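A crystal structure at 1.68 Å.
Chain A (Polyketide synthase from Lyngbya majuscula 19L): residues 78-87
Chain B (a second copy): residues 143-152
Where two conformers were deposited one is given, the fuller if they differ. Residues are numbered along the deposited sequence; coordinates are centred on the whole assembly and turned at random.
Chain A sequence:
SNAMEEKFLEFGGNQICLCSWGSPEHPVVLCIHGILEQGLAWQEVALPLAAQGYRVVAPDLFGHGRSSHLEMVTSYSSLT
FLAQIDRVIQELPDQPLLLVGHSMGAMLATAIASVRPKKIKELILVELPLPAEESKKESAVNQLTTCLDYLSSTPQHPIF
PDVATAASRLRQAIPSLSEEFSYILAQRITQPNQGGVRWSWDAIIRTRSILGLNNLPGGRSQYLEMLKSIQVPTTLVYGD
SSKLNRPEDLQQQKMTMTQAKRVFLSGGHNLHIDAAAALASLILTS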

# COMPACT_ATOMS: atom_id res chain seq x y z
N SER A 78 -6.02 3.00 -1.10
CA SER A 78 -7.40 2.69 -0.79
C SER A 78 -7.48 1.56 0.22
O SER A 78 -8.36 1.55 1.07
CB SER A 78 -8.18 2.35 -2.06
OG SER A 78 -8.12 3.44 -2.97
N LEU A 79 -6.53 0.60 0.14
CA LEU A 79 -6.48 -0.50 1.12
C LEU A 79 -6.30 0.02 2.55
O LEU A 79 -6.97 -0.44 3.47
CB LEU A 79 -5.38 -1.52 0.79
CG LEU A 79 -5.31 -2.70 1.76
CD1 LEU A 79 -6.56 -3.54 1.60
CD2 LEU A 79 -4.08 -3.57 1.51
N THR A 80 -5.37 0.96 2.73
CA THR A 80 -5.19 1.59 4.05
C THR A 80 -6.47 2.28 4.53
O THR A 80 -6.89 2.09 5.67
CB THR A 80 -4.01 2.57 4.02
OG1 THR A 80 -2.79 1.82 3.86
CG2 THR A 80 -3.97 3.40 5.30
N PHE A 81 -7.14 3.05 3.67
CA PHE A 81 -8.42 3.69 4.06
C PHE A 81 -9.49 2.67 4.39
O PHE A 81 -10.30 2.91 5.28
CB PHE A 81 -8.92 4.63 2.96
CG PHE A 81 -8.04 5.85 2.73
CD1 PHE A 81 -7.42 6.51 3.80
CD2 PHE A 81 -7.90 6.38 1.46
CE1 PHE A 81 -6.62 7.66 3.60
CE2 PHE A 81 -7.11 7.51 1.22
CZ PHE A 81 -6.46 8.16 2.30
N LEU A 82 -9.51 1.54 3.67
CA LEU A 82 -10.52 0.51 3.95
C LEU A 82 -10.24 -0.15 5.30
O LEU A 82 -11.14 -0.37 6.10
CB LEU A 82 -10.51 -0.54 2.83
CG LEU A 82 -11.07 -0.08 1.47
CD1 LEU A 82 -10.87 -1.25 0.52
CD2 LEU A 82 -12.58 0.24 1.64
N ALA A 83 -8.97 -0.40 5.60
CA ALA A 83 -8.62 -0.96 6.90
C ALA A 83 -8.97 0.03 8.02
O ALA A 83 -9.33 -0.38 9.13
CB ALA A 83 -7.12 -1.30 6.95
N GLN A 84 -8.78 1.30 7.73
CA GLN A 84 -9.07 2.36 8.69
C GLN A 84 -10.56 2.36 8.99
O GLN A 84 -10.96 2.40 10.15
CB GLN A 84 -8.65 3.74 8.14
CG GLN A 84 -8.94 4.84 9.14
CD GLN A 84 -8.70 6.23 8.58
OE1 GLN A 84 -8.18 6.41 7.46
NE2 GLN A 84 -9.05 7.23 9.39
N ILE A 85 -11.37 2.31 7.94
CA ILE A 85 -12.83 2.31 8.14
C ILE A 85 -13.29 1.04 8.86
O ILE A 85 -14.17 1.09 9.74
CB ILE A 85 -13.57 2.54 6.80
CG1 ILE A 85 -13.22 3.93 6.23
CG2 ILE A 85 -15.07 2.34 6.98
CD1 ILE A 85 -13.57 4.11 4.74
N ASP A 86 -12.68 -0.09 8.51
CA ASP A 86 -13.04 -1.36 9.15
C ASP A 86 -12.74 -1.28 10.66
O ASP A 86 -13.53 -1.74 11.48
CB ASP A 86 -12.24 -2.48 8.49
CG ASP A 86 -12.90 -3.85 8.61
OD1 ASP A 86 -14.15 -3.95 8.69
OD2 ASP A 86 -12.13 -4.84 8.59
N ARG A 87 -11.60 -0.68 11.02
CA ARG A 87 -11.25 -0.46 12.42
C ARG A 87 -12.29 0.43 13.14
O ARG A 87 -12.71 0.15 14.27
CB ARG A 87 -9.84 0.15 12.52
CG ARG A 87 -9.41 0.42 13.96
CD ARG A 87 -9.33 -0.88 14.76
NE ARG A 87 -9.05 -0.67 16.18
CZ ARG A 87 -9.98 -0.47 17.12
NH1 ARG A 87 -11.26 -0.45 16.79
NH2 ARG A 87 -9.62 -0.31 18.39
N GLN B 143 -11.55 -11.98 -2.01
CA GLN B 143 -10.12 -11.69 -1.80
C GLN B 143 -9.95 -10.52 -0.85
O GLN B 143 -9.10 -10.57 0.03
CB GLN B 143 -9.40 -11.36 -3.11
CG GLN B 143 -9.04 -12.57 -3.96
CD GLN B 143 -8.14 -12.18 -5.13
OE1 GLN B 143 -6.99 -11.77 -4.94
NE2 GLN B 143 -8.66 -12.31 -6.34
N LEU B 144 -10.76 -9.47 -1.02
CA LEU B 144 -10.68 -8.33 -0.13
C LEU B 144 -11.13 -8.70 1.29
O LEU B 144 -10.55 -8.23 2.27
CB LEU B 144 -11.49 -7.14 -0.66
CG LEU B 144 -11.42 -5.87 0.19
CD1 LEU B 144 -9.97 -5.36 0.28
CD2 LEU B 144 -12.31 -4.84 -0.45
N THR B 145 -12.14 -9.54 1.40
CA THR B 145 -12.60 -9.98 2.73
C THR B 145 -11.48 -10.72 3.47
O THR B 145 -11.16 -10.42 4.63
CB THR B 145 -13.86 -10.87 2.64
OG1 THR B 145 -14.91 -10.18 1.96
CG2 THR B 145 -14.35 -11.23 4.02
N THR B 146 -10.88 -11.70 2.79
CA THR B 146 -9.78 -12.47 3.35
C THR B 146 -8.63 -11.55 3.74
O THR B 146 -8.01 -11.72 4.80
CB THR B 146 -9.31 -13.57 2.36
OG1 THR B 146 -10.41 -14.47 2.12
CG2 THR B 146 -8.15 -14.36 2.95
N CYS B 147 -8.36 -10.55 2.91
CA CYS B 147 -7.28 -9.61 3.16
C CYS B 147 -7.55 -8.71 4.38
O CYS B 147 -6.69 -8.59 5.26
CB CYS B 147 -7.05 -8.75 1.92
SG CYS B 147 -5.78 -7.49 2.21
N LEU B 148 -8.75 -8.13 4.45
CA LEU B 148 -9.12 -7.26 5.58
C LEU B 148 -9.14 -8.02 6.90
O LEU B 148 -8.73 -7.50 7.94
CB LEU B 148 -10.48 -6.59 5.34
CG LEU B 148 -10.42 -5.17 4.77
CD1 LEU B 148 -9.70 -5.19 3.44
CD2 LEU B 148 -11.82 -4.60 4.62
N ASP B 149 -9.63 -9.26 6.86
CA ASP B 149 -9.63 -10.10 8.07
C ASP B 149 -8.20 -10.40 8.48
O ASP B 149 -7.85 -10.36 9.67
CB ASP B 149 -10.39 -11.42 7.82
CG ASP B 149 -11.89 -11.21 7.67
OD1 ASP B 149 -12.41 -10.15 8.08
OD2 ASP B 149 -12.55 -12.12 7.14
N TYR B 150 -7.35 -10.68 7.49
CA TYR B 150 -5.95 -10.97 7.82
C TYR B 150 -5.21 -9.75 8.39
O TYR B 150 -4.53 -9.86 9.42
CB TYR B 150 -5.22 -11.56 6.62
CG TYR B 150 -3.82 -11.94 6.98
CD1 TYR B 150 -3.56 -13.05 7.80
CD2 TYR B 150 -2.75 -11.16 6.55
CE1 TYR B 150 -2.27 -13.39 8.15
CE2 TYR B 150 -1.44 -11.49 6.91
CZ TYR B 150 -1.21 -12.61 7.71
OH TYR B 150 0.07 -12.95 8.07
N LEU B 151 -5.37 -8.61 7.73
CA LEU B 151 -4.78 -7.33 8.17
C LEU B 151 -5.08 -7.00 9.63
O LEU B 151 -4.29 -6.31 10.30
CB LEU B 151 -5.27 -6.18 7.28
CG LEU B 151 -4.93 -6.08 5.79
CD1 LEU B 151 -5.81 -5.03 5.17
CD2 LEU B 151 -3.48 -5.75 5.53
N SER B 152 -6.22 -7.49 10.14
CA SER B 152 -6.61 -7.17 11.50
C SER B 152 -6.33 -8.33 12.44
O SER B 152 -6.63 -8.25 13.63
CB SER B 152 -8.07 -6.72 11.58
OG SER B 152 -8.93 -7.70 11.05
O HOH W 1 -9.56 -4.71 8.47
O HOH W 2 -11.63 -6.18 11.08

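Knobs-into-holes packing, in which a side chain of one helix settles into a pocket formed by several residues of its neighbour, is usually illustrated with coiled coils, but it also occurs where two helices cross at a steep angle. The contact between two copies of the Lyngbya polyketide synthase chain is a compact example. At its centre lies L79(A), whose side chain sits among L144(B), C147(B), L148(B) and L151(B). These four residues follow the 3-4 spacing of an α-helix, which brings them onto one face and leaves a hollow between them. The CA-to-CB bond of L79(A) points sideways, yet the side chain, with chi1 t and chi2 p, carries its end into that hollow. Its CD1 lies 3.9 Å from CD1 of L151(B), 4.0 Å from CD1 of L148(B), 4.1 Å from CD1 of L144(B) and 4.1 Å from SG of C147(B). One methyl thus touches every wall of the pocket at van der Waals distance, and the gain comes from close packing and the exclusion of water from apolar surface.

The backbones set the frame for this fit. The two helices run with an angle of 65° between their N-to-C directions, and their axes come no closer than 10.5 Å, a separation that leaves room for leucine side chains between them. Each is held by regular i to i+4 hydrogen bonds, such as A83(A) N to L79(A) O at 2.9 Å and L148(B) N to L144(B) O at 2.8 Å. The nearest CA atoms belong to A83(A) and L148(B), 6.5 Å apart. The short side chain of A83(A) belongs to this close passage: its CB reaches CD1 of L151(B) at 4.3 Å, so that the same leucine methyl touches both L79(A) and A83(A). One turn along from L79(A), L82(A) directs its CB toward the partner helix and extends the apolar patch, its CD1 meeting CD2 of L144(B) at 4.0 Å.

Further along chain A, the chemistry changes. The CA-to-CB bond of D86(A) also points toward the partner helix, and its OD2 lies 4.0 Å from CD2 of L148(B), a contact without polar bonding. No direct hydrogen bond joins the two stretches; water makes the polar link instead. Water 1 donates to D86(A) OD2 at 2.6 Å and to the backbone O of L148(B) at 3.0 Å, using both its protons to bridge two acceptors that could not bond each other. Water 2 donates to the same OD2 at 2.9 Å and is hydrogen-bonded to OG of S152(B) at 3.1 Å. This serine follows the last helical residue, L151(B), and its N makes only weak bonds, each 3.3 Å, to O of L148(B) and to O of D149(B). The example shows a general division: close-packed apolar side chains, mostly leucines, fill the middle, while at the edge a carboxylate makes its polar link to the partner through water.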